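Local coordinates for mandelate racemase/muconate lactonizing protein (Thermobispora bispora, PDB 3VC5) that probably catalyses the magnesium-dependent dehydration of D-glucarate to 5-dehydro-4-deoxy-D-glucarate, as a member of the enolase superfamily, at residues T65-T70 with L397-D402; L77-A82 with N109-M114; G174-P179 with E424-S429; R206-K211 with D229-L234; R320-A325 with A355-I360. One frame throughout, in Å; residues are numbered along the deposited sequence.

Contact 1: residues T65-T70 with L397-D402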
# COMPACT_ATOMS: atom_id res chain seq x y z
N THR A 65 25.23 4.31 8.39
CA THR A 65 24.38 5.45 8.79
C THR A 65 23.26 5.68 7.80
O THR A 65 23.36 5.38 6.61
CB THR A 65 25.19 6.74 8.88
OG1 THR A 65 25.73 7.03 7.58
CG2 THR A 65 26.31 6.55 9.91
N GLY A 66 22.16 6.19 8.34
CA GLY A 66 21.02 6.60 7.51
C GLY A 66 20.55 7.97 7.97
O GLY A 66 20.65 8.30 9.18
N LEU A 67 20.02 8.75 7.03
CA LEU A 67 19.56 10.12 7.30
C LEU A 67 18.04 10.27 7.18
O LEU A 67 17.41 9.69 6.26
CB LEU A 67 20.21 11.10 6.34
CG LEU A 67 21.74 11.18 6.48
CD1 LEU A 67 22.28 12.05 5.33
CD2 LEU A 67 22.16 11.74 7.86
N GLY A 68 17.47 11.07 8.06
CA GLY A 68 16.07 11.49 7.94
C GLY A 68 15.98 12.96 8.25
O GLY A 68 16.90 13.55 8.82
N GLU A 69 14.87 13.58 7.87
CA GLU A 69 14.68 15.02 8.03
C GLU A 69 13.21 15.28 8.32
O GLU A 69 12.34 14.74 7.65
CB GLU A 69 15.16 15.77 6.79
CG GLU A 69 14.89 17.28 6.85
CD GLU A 69 15.25 18.02 5.57
OE1 GLU A 69 16.06 17.53 4.74
OE2 GLU A 69 14.69 19.14 5.40
N THR A 70 12.95 16.11 9.32
CA THR A 70 11.57 16.37 9.72
C THR A 70 11.46 17.81 10.25
O THR A 70 12.42 18.59 10.14
CB THR A 70 11.10 15.33 10.74
OG1 THR A 70 9.70 15.51 11.02
CG2 THR A 70 11.91 15.38 12.04
N LEU A 397 19.75 6.73 0.02
CA LEU A 397 19.18 7.96 -0.52
C LEU A 397 20.08 8.59 -1.57
O LEU A 397 19.63 9.41 -2.38
CB LEU A 397 18.91 8.97 0.61
CG LEU A 397 17.75 8.65 1.55
CD1 LEU A 397 17.80 9.59 2.76
CD2 LEU A 397 16.39 8.72 0.81
N GLY A 398 21.35 8.23 -1.55
CA GLY A 398 22.33 8.75 -2.53
C GLY A 398 22.88 10.11 -2.09
O GLY A 398 23.40 10.86 -2.91
N VAL A 399 22.74 10.44 -0.80
CA VAL A 399 23.32 11.69 -0.28
C VAL A 399 24.31 11.43 0.84
O VAL A 399 24.27 10.38 1.48
CB VAL A 399 22.25 12.70 0.20
CG1 VAL A 399 21.42 13.19 -0.99
CG2 VAL A 399 21.36 12.11 1.34
N GLU A 400 25.20 12.39 1.07
CA GLU A 400 26.22 12.23 2.09
C GLU A 400 26.10 13.42 3.02
O GLU A 400 26.16 14.55 2.57
CB GLU A 400 27.63 12.20 1.46
CG GLU A 400 28.73 11.90 2.46
CD GLU A 400 30.13 12.05 1.87
OE1 GLU A 400 30.28 11.95 0.63
OE2 GLU A 400 31.07 12.27 2.66
N LEU A 401 25.94 13.17 4.32
CA LEU A 401 25.93 14.23 5.31
C LEU A 401 27.26 15.01 5.30
O LEU A 401 28.35 14.44 5.28
CB LEU A 401 25.71 13.63 6.69
CG LEU A 401 25.52 14.64 7.82
CD1 LEU A 401 24.29 15.53 7.54
CD2 LEU A 401 25.42 13.92 9.16
N ASP A 402 27.16 16.34 5.27
CA ASP A 402 28.31 17.21 5.43
C ASP A 402 28.27 17.66 6.88
O ASP A 402 27.44 18.52 7.27
CB ASP A 402 28.18 18.42 4.50
CG ASP A 402 29.35 19.38 4.60
OD1 ASP A 402 29.92 19.57 5.70
OD2 ASP A 402 29.69 19.98 3.57

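Contact 2: residues L77-A82 with N109-M114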
# COMPACT_ATOMS: atom_id res chain seq x y z
N LEU A 77 10.23 18.41 17.92
CA LEU A 77 11.61 18.09 18.25
C LEU A 77 11.69 17.25 19.54
O LEU A 77 12.45 16.27 19.63
CB LEU A 77 12.41 19.39 18.40
CG LEU A 77 13.84 19.28 18.94
CD1 LEU A 77 14.73 18.42 18.04
CD2 LEU A 77 14.41 20.73 19.08
N GLU A 78 10.92 17.65 20.56
CA GLU A 78 10.93 16.91 21.84
C GLU A 78 10.48 15.46 21.69
O GLU A 78 11.05 14.54 22.30
CB GLU A 78 10.08 17.63 22.90
CG GLU A 78 10.69 18.95 23.35
CD GLU A 78 9.74 19.75 24.24
OE1 GLU A 78 8.54 19.38 24.34
OE2 GLU A 78 10.21 20.76 24.82
N GLN A 79 9.46 15.24 20.87
CA GLN A 79 8.98 13.89 20.60
C GLN A 79 9.98 13.08 19.80
O GLN A 79 10.17 11.88 20.08
CB GLN A 79 7.62 13.90 19.89
CG GLN A 79 6.48 14.45 20.73
CD GLN A 79 6.30 13.79 22.11
OE1 GLN A 79 6.12 14.49 23.13
NE2 GLN A 79 6.34 12.46 22.16
N VAL A 80 10.66 13.72 18.84
CA VAL A 80 11.64 13.02 18.03
C VAL A 80 12.81 12.60 18.94
O VAL A 80 13.31 11.47 18.82
CB VAL A 80 12.10 13.88 16.84
CG1 VAL A 80 13.27 13.24 16.09
CG2 VAL A 80 10.93 14.13 15.86
N ARG A 81 13.26 13.49 19.83
CA ARG A 81 14.33 13.11 20.76
C ARG A 81 13.90 11.96 21.65
O ARG A 81 14.65 11.00 21.86
CB ARG A 81 14.73 14.30 21.63
CG ARG A 81 15.51 15.38 20.88
CD ARG A 81 15.98 16.43 21.89
NE ARG A 81 16.93 17.37 21.33
CZ ARG A 81 16.80 18.69 21.40
NH1 ARG A 81 15.77 19.25 22.04
NH2 ARG A 81 17.74 19.45 20.84
N ALA A 82 12.69 12.03 22.21
CA ALA A 82 12.22 10.97 23.09
C ALA A 82 12.14 9.62 22.36
O ALA A 82 12.57 8.57 22.88
CB ALA A 82 10.87 11.35 23.67
N ASN A 109 0.24 12.32 23.55
CA ASN A 109 0.57 13.63 23.04
C ASN A 109 -0.05 13.79 21.64
O ASN A 109 -0.03 12.83 20.84
CB ASN A 109 2.09 13.74 22.96
CG ASN A 109 2.73 13.95 24.31
OD1 ASN A 109 2.67 15.05 24.87
ND2 ASN A 109 3.38 12.91 24.84
N ILE A 110 -0.68 14.93 21.38
CA ILE A 110 -0.99 15.33 20.00
C ILE A 110 -0.29 16.68 19.75
O ILE A 110 -0.54 17.66 20.44
CB ILE A 110 -2.49 15.50 19.75
CG1 ILE A 110 -3.19 14.15 19.77
CG2 ILE A 110 -2.72 16.19 18.39
CD1 ILE A 110 -4.77 14.25 19.72
N VAL A 111 0.61 16.71 18.76
CA VAL A 111 1.41 17.89 18.51
C VAL A 111 0.67 18.73 17.48
O VAL A 111 0.33 18.24 16.38
CB VAL A 111 2.83 17.52 17.98
CG1 VAL A 111 3.60 18.77 17.53
CG2 VAL A 111 3.61 16.71 19.02
N THR A 112 0.38 19.97 17.83
CA THR A 112 -0.34 20.86 16.94
C THR A 112 0.63 21.89 16.41
O THR A 112 1.69 22.11 16.99
CB THR A 112 -1.46 21.56 17.68
OG1 THR A 112 -0.90 22.26 18.82
CG2 THR A 112 -2.48 20.54 18.13
N ASP A 113 0.29 22.52 15.30
CA ASP A 113 1.15 23.57 14.81
C ASP A 113 0.39 24.88 14.87
O ASP A 113 -0.79 24.89 15.20
CB ASP A 113 1.76 23.22 13.43
CG ASP A 113 0.73 23.15 12.33
OD1 ASP A 113 -0.13 24.06 12.27
OD2 ASP A 113 0.80 22.19 11.51
N MET A 114 1.06 25.99 14.63
CA MET A 114 0.42 27.30 14.81
C MET A 114 -0.21 27.89 13.54
O MET A 114 -0.88 28.92 13.60
CB MET A 114 1.43 28.28 15.43
CG MET A 114 1.97 27.82 16.80
SD MET A 114 3.11 29.04 17.49
CE MET A 114 1.95 30.28 18.09

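Contact 3: residues G174-P179 with E424-S429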
# COMPACT_ATOMS: atom_id res chain seq x y z
N GLY A 174 12.43 41.93 1.30
CA GLY A 174 13.28 41.35 2.36
C GLY A 174 12.50 41.38 3.66
O GLY A 174 11.40 41.95 3.70
N HIS A 175 13.06 40.79 4.71
CA HIS A 175 12.46 40.90 6.05
C HIS A 175 12.69 42.30 6.57
O HIS A 175 13.79 42.81 6.40
CB HIS A 175 13.10 39.88 6.97
CG HIS A 175 12.65 38.49 6.68
ND1 HIS A 175 11.42 38.00 7.10
CD2 HIS A 175 13.21 37.50 5.93
CE1 HIS A 175 11.27 36.76 6.65
NE2 HIS A 175 12.33 36.45 5.92
N PRO A 176 11.66 42.93 7.16
CA PRO A 176 11.83 44.31 7.64
C PRO A 176 13.01 44.35 8.58
O PRO A 176 13.16 43.46 9.42
CB PRO A 176 10.53 44.57 8.40
CG PRO A 176 9.51 43.76 7.64
CD PRO A 176 10.27 42.47 7.32
N GLY A 177 13.86 45.36 8.43
CA GLY A 177 15.00 45.48 9.32
C GLY A 177 16.21 44.65 8.93
O GLY A 177 17.22 44.69 9.62
N LYS A 178 16.12 43.90 7.83
CA LYS A 178 17.19 42.97 7.38
C LYS A 178 17.56 43.19 5.89
O LYS A 178 16.83 43.86 5.17
CB LYS A 178 16.71 41.54 7.57
CG LYS A 178 16.19 41.22 8.98
CD LYS A 178 15.88 39.69 9.08
CE LYS A 178 15.54 39.16 10.48
NZ LYS A 178 15.46 40.20 11.52
N PRO A 179 18.69 42.62 5.42
CA PRO A 179 19.06 42.81 4.02
C PRO A 179 18.03 42.24 3.05
O PRO A 179 17.45 41.18 3.32
CB PRO A 179 20.39 42.03 3.88
CG PRO A 179 20.95 41.98 5.26
CD PRO A 179 19.74 41.90 6.17
N GLU A 424 1.65 33.61 11.56
CA GLU A 424 0.63 34.60 11.93
C GLU A 424 1.15 35.61 12.96
O GLU A 424 0.90 36.82 12.83
CB GLU A 424 -0.63 33.89 12.44
CG GLU A 424 -1.80 34.81 12.73
CD GLU A 424 -2.97 34.05 13.31
OE1 GLU A 424 -2.76 33.26 14.26
OE2 GLU A 424 -4.09 34.19 12.79
N GLY A 425 1.83 35.12 13.99
CA GLY A 425 2.42 35.99 15.00
C GLY A 425 3.44 36.93 14.39
O GLY A 425 3.51 38.12 14.76
N TYR A 426 4.23 36.40 13.46
CA TYR A 426 5.22 37.23 12.78
C TYR A 426 4.50 38.32 11.95
O TYR A 426 4.85 39.51 12.02
CB TYR A 426 6.14 36.37 11.91
CG TYR A 426 7.27 37.12 11.22
CD1 TYR A 426 8.05 38.06 11.91
CD2 TYR A 426 7.56 36.88 9.88
CE1 TYR A 426 9.08 38.73 11.27
CE2 TYR A 426 8.59 37.54 9.24
CZ TYR A 426 9.33 38.48 9.93
OH TYR A 426 10.37 39.13 9.28
N MET A 427 3.45 37.94 11.21
CA MET A 427 2.72 38.96 10.46
C MET A 427 2.08 39.99 11.40
O MET A 427 2.08 41.18 11.11
CB MET A 427 1.62 38.37 9.56
CG MET A 427 0.80 39.48 8.86
SD MET A 427 1.81 40.44 7.71
CE MET A 427 1.86 39.25 6.36
N ARG A 428 1.51 39.53 12.51
CA ARG A 428 0.89 40.42 13.49
C ARG A 428 1.87 41.44 14.07
O ARG A 428 1.46 42.51 14.54
CB ARG A 428 0.24 39.61 14.61
CG ARG A 428 -1.10 39.01 14.22
CD ARG A 428 -1.63 38.07 15.30
NE ARG A 428 -3.03 37.71 15.07
CZ ARG A 428 -3.69 36.79 15.77
NH1 ARG A 428 -3.07 36.10 16.73
NH2 ARG A 428 -4.96 36.53 15.50
N SER A 429 3.17 41.14 14.06
CA SER A 429 4.13 42.09 14.58
C SER A 429 4.20 43.36 13.70
O SER A 429 4.63 44.43 14.17
CB SER A 429 5.51 41.45 14.77
OG SER A 429 6.22 41.35 13.54
O HOH W 1 11.80 41.17 10.39

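Contact 4: residues R206-K211 with D229-L234. With PO4 (phosphate ion), chain B.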
# COMPACT_ATOMS: atom_id res chain seq x y z
N ARG A 206 8.83 23.02 -15.43
CA ARG A 206 7.88 22.94 -16.53
C ARG A 206 6.41 22.99 -16.07
O ARG A 206 5.48 22.74 -16.87
CB ARG A 206 8.15 21.67 -17.37
CG ARG A 206 9.55 21.68 -18.05
CD ARG A 206 9.81 20.41 -18.80
NE ARG A 206 11.00 20.50 -19.64
CZ ARG A 206 11.38 19.56 -20.50
NH1 ARG A 206 10.65 18.45 -20.63
NH2 ARG A 206 12.47 19.72 -21.23
N SER A 207 6.21 23.28 -14.78
CA SER A 207 4.91 23.44 -14.14
C SER A 207 5.09 24.61 -13.18
O SER A 207 6.21 24.84 -12.68
CB SER A 207 4.53 22.19 -13.31
OG SER A 207 4.00 21.16 -14.10
N ILE A 208 4.01 25.34 -12.92
CA ILE A 208 4.05 26.53 -12.07
C ILE A 208 2.92 26.49 -11.05
O ILE A 208 1.79 26.17 -11.40
CB ILE A 208 3.88 27.81 -12.92
CG1 ILE A 208 5.07 27.96 -13.89
CG2 ILE A 208 3.77 29.03 -12.04
CD1 ILE A 208 4.82 29.08 -14.93
N LYS A 209 3.24 26.84 -9.80
CA LYS A 209 2.26 26.96 -8.73
C LYS A 209 2.36 28.36 -8.16
O LYS A 209 3.45 28.88 -7.96
CB LYS A 209 2.58 25.95 -7.62
CG LYS A 209 1.68 26.03 -6.44
CD LYS A 209 2.08 24.98 -5.42
CE LYS A 209 0.96 24.92 -4.38
NZ LYS A 209 1.19 23.96 -3.33
N LEU A 210 1.21 28.98 -7.89
CA LEU A 210 1.20 30.25 -7.19
C LEU A 210 0.57 30.08 -5.85
O LEU A 210 -0.60 29.63 -5.75
CB LEU A 210 0.41 31.30 -7.99
CG LEU A 210 0.24 32.69 -7.34
CD1 LEU A 210 1.59 33.34 -6.99
CD2 LEU A 210 -0.59 33.64 -8.23
N LYS A 211 1.31 30.46 -4.80
CA LYS A 211 0.75 30.54 -3.45
C LYS A 211 -0.17 31.74 -3.36
O LYS A 211 0.29 32.87 -3.54
CB LYS A 211 1.89 30.72 -2.42
CG LYS A 211 1.45 30.63 -0.98
CD LYS A 211 0.92 29.20 -0.70
CE LYS A 211 1.65 28.50 0.36
NZ LYS A 211 1.05 27.13 0.52
N ASP A 229 -0.10 33.68 -20.02
CA ASP A 229 0.29 34.38 -21.24
C ASP A 229 1.80 34.37 -21.42
O ASP A 229 2.28 34.28 -22.54
CB ASP A 229 -0.19 35.83 -21.21
CG ASP A 229 -1.69 35.94 -21.20
OD1 ASP A 229 -2.39 34.99 -21.62
OD2 ASP A 229 -2.17 37.00 -20.76
N ALA A 230 2.54 34.45 -20.31
CA ALA A 230 3.99 34.49 -20.37
C ALA A 230 4.60 33.11 -20.60
O ALA A 230 5.66 32.99 -21.20
CB ALA A 230 4.55 35.11 -19.11
N PHE A 231 3.90 32.07 -20.14
CA PHE A 231 4.40 30.70 -20.20
C PHE A 231 3.39 29.72 -20.82
O PHE A 231 2.89 28.81 -20.15
CB PHE A 231 4.81 30.22 -18.79
CG PHE A 231 5.87 31.08 -18.17
CD1 PHE A 231 7.21 30.93 -18.52
CD2 PHE A 231 5.51 32.08 -17.26
CE1 PHE A 231 8.19 31.75 -17.95
CE2 PHE A 231 6.47 32.91 -16.70
CZ PHE A 231 7.82 32.75 -17.05
N PRO A 232 3.09 29.90 -22.12
CA PRO A 232 2.13 29.00 -22.76
C PRO A 232 2.56 27.54 -22.61
O PRO A 232 3.75 27.24 -22.66
CB PRO A 232 2.19 29.41 -24.24
CG PRO A 232 2.78 30.76 -24.26
CD PRO A 232 3.72 30.82 -23.09
N GLY A 233 1.60 26.65 -22.42
CA GLY A 233 1.88 25.22 -22.34
C GLY A 233 2.21 24.67 -20.96
O GLY A 233 2.13 23.46 -20.74
N LEU A 234 2.59 25.54 -20.02
CA LEU A 234 2.99 25.07 -18.68
C LEU A 234 1.77 24.94 -17.77
O LEU A 234 1.02 25.90 -17.62
CB LEU A 234 4.01 26.00 -18.04
CG LEU A 234 5.36 26.31 -18.72
CD1 LEU A 234 6.40 26.73 -17.69
CD2 LEU A 234 5.86 25.14 -19.55
P PO4 B . 3.99 27.12 3.17
O1 PO4 B . 3.62 28.55 3.31
O2 PO4 B . 5.46 27.12 2.83
O3 PO4 B . 3.78 26.38 4.43
O4 PO4 B . 3.18 26.55 2.11

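Contact 5: residues R320-A325 with A355-I360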
# COMPACT_ATOMS: atom_id res chain seq x y z
N ARG A 320 4.51 3.98 3.75
CA ARG A 320 3.09 4.31 4.01
C ARG A 320 2.56 5.24 2.91
O ARG A 320 1.42 5.08 2.45
CB ARG A 320 2.89 4.94 5.39
CG ARG A 320 2.93 3.93 6.55
CD ARG A 320 2.73 4.55 7.93
NE ARG A 320 1.55 5.41 8.12
CZ ARG A 320 0.43 5.03 8.74
NH1 ARG A 320 0.32 3.79 9.18
NH2 ARG A 320 -0.59 5.90 8.89
N SER A 321 3.39 6.17 2.46
CA SER A 321 2.98 7.09 1.38
C SER A 321 2.69 6.29 0.11
O SER A 321 1.72 6.58 -0.60
CB SER A 321 4.03 8.16 1.13
OG SER A 321 4.14 9.03 2.25
N ALA A 322 3.58 5.33 -0.21
CA ALA A 322 3.34 4.47 -1.38
C ALA A 322 2.00 3.71 -1.27
O ALA A 322 1.28 3.58 -2.26
CB ALA A 322 4.52 3.48 -1.61
N HIS A 323 1.70 3.20 -0.07
CA HIS A 323 0.41 2.49 0.15
C HIS A 323 -0.76 3.43 -0.11
O HIS A 323 -1.76 3.04 -0.74
CB HIS A 323 0.32 1.94 1.57
CG HIS A 323 1.13 0.71 1.79
ND1 HIS A 323 0.66 -0.37 2.49
CD2 HIS A 323 2.39 0.38 1.40
CE1 HIS A 323 1.59 -1.31 2.54
NE2 HIS A 323 2.65 -0.88 1.88
N ILE A 324 -0.67 4.64 0.42
CA ILE A 324 -1.71 5.65 0.16
C ILE A 324 -1.85 6.00 -1.31
O ILE A 324 -2.97 6.22 -1.80
CB ILE A 324 -1.56 6.88 1.08
CG1 ILE A 324 -1.64 6.45 2.55
CG2 ILE A 324 -2.58 7.98 0.73
CD1 ILE A 324 -2.94 5.77 2.96
N ALA A 325 -0.73 6.07 -2.04
CA ALA A 325 -0.81 6.32 -3.46
C ALA A 325 -1.65 5.22 -4.14
O ALA A 325 -2.48 5.51 -5.02
CB ALA A 325 0.61 6.40 -4.10
N ALA A 355 9.85 8.83 -7.77
CA ALA A 355 10.39 8.07 -8.90
C ALA A 355 9.85 6.63 -8.95
O ALA A 355 9.72 6.05 -10.03
CB ALA A 355 11.95 8.05 -8.86
N ALA A 356 9.58 6.07 -7.78
CA ALA A 356 9.26 4.64 -7.65
C ALA A 356 7.77 4.42 -7.43
O ALA A 356 7.38 3.29 -7.13
CB ALA A 356 10.06 3.98 -6.48
N THR A 357 6.95 5.46 -7.59
CA THR A 357 5.52 5.29 -7.29
C THR A 357 4.77 5.63 -8.57
O THR A 357 4.67 6.80 -8.96
CB THR A 357 5.07 6.19 -6.08
OG1 THR A 357 5.86 5.85 -4.94
CG2 THR A 357 3.55 6.00 -5.77
N PRO A 358 4.23 4.59 -9.23
CA PRO A 358 3.60 4.85 -10.52
C PRO A 358 2.54 5.97 -10.48
O PRO A 358 2.46 6.75 -11.42
CB PRO A 358 2.96 3.50 -10.88
CG PRO A 358 3.83 2.48 -10.19
CD PRO A 358 4.37 3.15 -8.93
N ALA A 359 1.74 6.06 -9.42
CA ALA A 359 0.64 7.03 -9.40
C ALA A 359 1.03 8.49 -9.13
O ALA A 359 0.19 9.39 -9.28
CB ALA A 359 -0.46 6.57 -8.42
N ILE A 360 2.27 8.76 -8.73
CA ILE A 360 2.66 10.14 -8.52
C ILE A 360 3.05 10.65 -9.89
O ILE A 360 4.19 10.50 -10.33
CB ILE A 360 3.77 10.33 -7.47
CG1 ILE A 360 3.30 9.81 -6.09
CG2 ILE A 360 4.17 11.83 -7.42
CD1 ILE A 360 4.36 9.82 -4.99

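Contact 1: residues T65-T70 with L397-D402
Leu67 drives both of its methyls into the bend of chain formed by residues 397-402. Its CD1 lies 4.0 Å from Leu401 CB and equally close to the backbone N of that residue, while the CG2 methyl of Val399 meets the same Leu67 CD1 at 4.1 Å. The second branch, Leu67 CD2, rests on Leu401 CD2 at 4.1 Å, so one forked side chain touches two partners, and the two leucines run across each other at a slant. With CG set beside the backbone N and opposite the carbonyl carbon (chi1 -63°), Leu67 holds its fork out toward the loop. Leu397 comes instead at the strand backbone, laying CD1 3.5 Å from Leu67 O.

Further out, Asp140 of helix 123-146 ties the segments together: one carboxylate oxygen takes the N-H of Leu67 and the other that of Leu397. Ile345 of helix 344-355 also packs on Leu67. The strand is an edge of the antiparallel sheet of the N-terminal domain, and the loop leads into helix 403-415, which Asp402 caps, so the contact joins N-terminal and C-terminal parts of the chain, as in the capping domain of enolase-superfamily enzymes. An alanine at Leu67 would remove both methyls and would probably leave Val399 and Leu401 facing a gap.

Branched aliphatic residues suit this buried place because side chain meets side chain only through hydrocarbon; the polar link between the segments is left to backbone N-H groups and a shared carboxylate.

Contact 2: residues L77-A82 with N109-M114
Gln79 reaches from its helix to both Asn109 and Val111, using a different part of its side chain for each. The first torsion, with CG beside the backbone N (chi1 -66°), carries the CG methylene to Val111, whose CG2 methyl lies 4.0 Å from Gln79 CG; the bend at the next bond (chi2 -54°) then swings the terminal amide toward Asn109. Val111 keeps CG1 anti to its backbone N, which places CG2 as the branch that meets the helix; the glutamine and valine side chains slide past one another in opposite directions.

The two amides meet without bonding. Gln79 OE1 stands above the amide carbon of Asn109, 3.6 Å from Asn109 CG, and not in line with an N-H, and the amide planes are inclined at 39°. Asn109 ND2 gives one N-H to the O of Val106, the last residue of helix 95-106, a bond that limits how its amide can turn.

In the N-terminal domain of the mandelate racemase/muconate lactonizing enzyme family, a three-stranded antiparallel sheet is followed by helices; here helix 74-85 is joined to the loop between helices 95-106 and 123-146. Glutamine suits such a partly exposed site, having an apolar stem to lie on buried Val111 and a polar amide to meet exposed Asn109. Val130 of helix 123-146 and Val106 also pack on Gln79. Val111, the buried member of the three, has its backbone held as well: its N bonds to Thr126 OG1, and its carbonyl O receives a bond from Ser121 OG.

Contact 3: residues G174-P179 with E424-S429
His175 opens a type II beta turn closed by Lys178 N to His175 O at 2.9 Å, with Gly177 at the positive phi this turn asks for, and the turn faces Tyr426 on a helical segment. The turn follows strand 161-169 of the family's modified TIM barrel, and helix 423-430 lies near the C-terminus, so the contact pins the chain's last helix to a barrel loop.

Tyr426, with CG anti to its backbone N (chi1 -176°), stretches its ring away from the helix until OH meets His175 ND1 at 2.7 Å. The hydroxyl approaches at the edge of the imidazole, near its plane, and the bond is moderately bent at 145°; either atom could donate. The rings meet rim to rim, their planes at 40°. The other ring nitrogen, His175 NE2, bonds to Asp37 O, so the imidazole is gripped at two points.

A water links the turn again, lying 2.7 Å from Tyr426 OH and donating to Pro176 O at 2.8 Å. A phenylalanine at Tyr426 would keep the ring but would probably leave His175 ND1 without this partner and the water tied to Pro176 O alone of the two. Phe430 packs edge-to-face with Tyr426. On the helix itself, Tyr426 O accepts two bonds from one residue, the shorter from Ser429 OG at 2.8 Å, in the carbonyl plane and on a lone pair.

Contact 4: residues R206-K211 with D229-L234
A single methyl, Ile208 CD1, carries all the side-chain packing between Ile208, Phe231 and Leu234, while the far end of the same short strand meets a phosphate, probably from the crystallisation liquor. The two segments belong to one beta-alpha-beta unit of the barrel, strand 208-211, helix 217-230 and strand 236-239; the contact lies where the helix gives way to the turn that leads into the next strand.

With CG1 beside the backbone N (chi1 -64°), Ile208 sends CD1 outward to Phe231 CD2 at 3.9 Å, reaching the ring obliquely, and to Leu234 CD1 at 4.0 Å. The isoleucine and phenylalanine side chains cross at nearly a right angle. Leu234 also lays CD2 against the backbone, 3.6 Å from Arg206 O. Gly233 supplies the positive phi of the type II turn from Phe231 to Leu234. The flat, apolar ring of Phe231 spans from Ile208 of the strand to Ala196 and Ile200 of helix 189-203.

On the barrel's inner side, Lys211, a predicted proton acceptor, makes a salt bridge to Asp239 and hydrogen bonds with Asn241 and Tyr167, and Lys211 NZ donates to PO4 O4 at 2.7 Å.

Contact 5: residues R320-A325 with A355-I360
Ala325 N gives its hydrogen to Ser321 O at 2.9 Å, an ordinary helical bond; at this position on the helix the Ala325 methyl faces Thr357. There the fit is tight: Ala325 CB and Thr357 CG2 stand 3.4 Å apart, closer than carbon atoms usually come. With OG1 of Thr357 beside the backbone N (chi1 -58°), CG2 falls anti to that nitrogen and points at Ala325. OG1 bonds back to Leu353 O in the preceding helix, so threonine suits the spot twice over, one branch satisfying itself near the helix end and the other packing outward. Ala322, one turn earlier, adds a looser touch, its CB 4.3 Å from Thr357 OG1.

Residues Thr357 to Ile360 make a type I turn, closed by Ile360 N to Thr357 O at 3.1 Å. The turn brings Ala359 alongside the helix, where its CB lies 4.1 Å from Ala325 O. Small side chains are what such a close approach demands, and the alpha carbons of Ala325 and Ala359 are only 6.2 Å apart. Arg159 donates to the carbonyl oxygens of Thr357 and Pro358.

The contact thus fastens the loop that follows helix 344-355 to helix 318-330, within the C-terminal barrel domain of the enolase superfamily; strand 334-337 of that barrel lies against both, Leu335 touching Ala325 and Ile360. Helix 318-330 also meets the second subunit, with His323 stacked on His323 of that chain.

In the fold
Contacts 1 and 2 are neighbours through the N-terminal domain, where strand 65-71 is followed by helix 74-85, and they touch where Thr70 CG2 meets Val80 CG2 at 4.1 Å. Contact 1 closes a long loop of chain within which contacts 2, 4 and 5 are nested. Contact 3 approaches contact 2 to about 5 Å between nearest atoms without touching, whereas contacts 3 and 5 lie on opposite sides of the chain's centre, their centres 38 Å apart. Contact 4 alone reaches the predicted active site. Its phosphate is also bonded by Asn42, His47, His367 and Arg421, and the side chain of Ile208 is about 11 Å from that of Asp239, a magnesium-binding residue, although no magnesium is modelled on this chain.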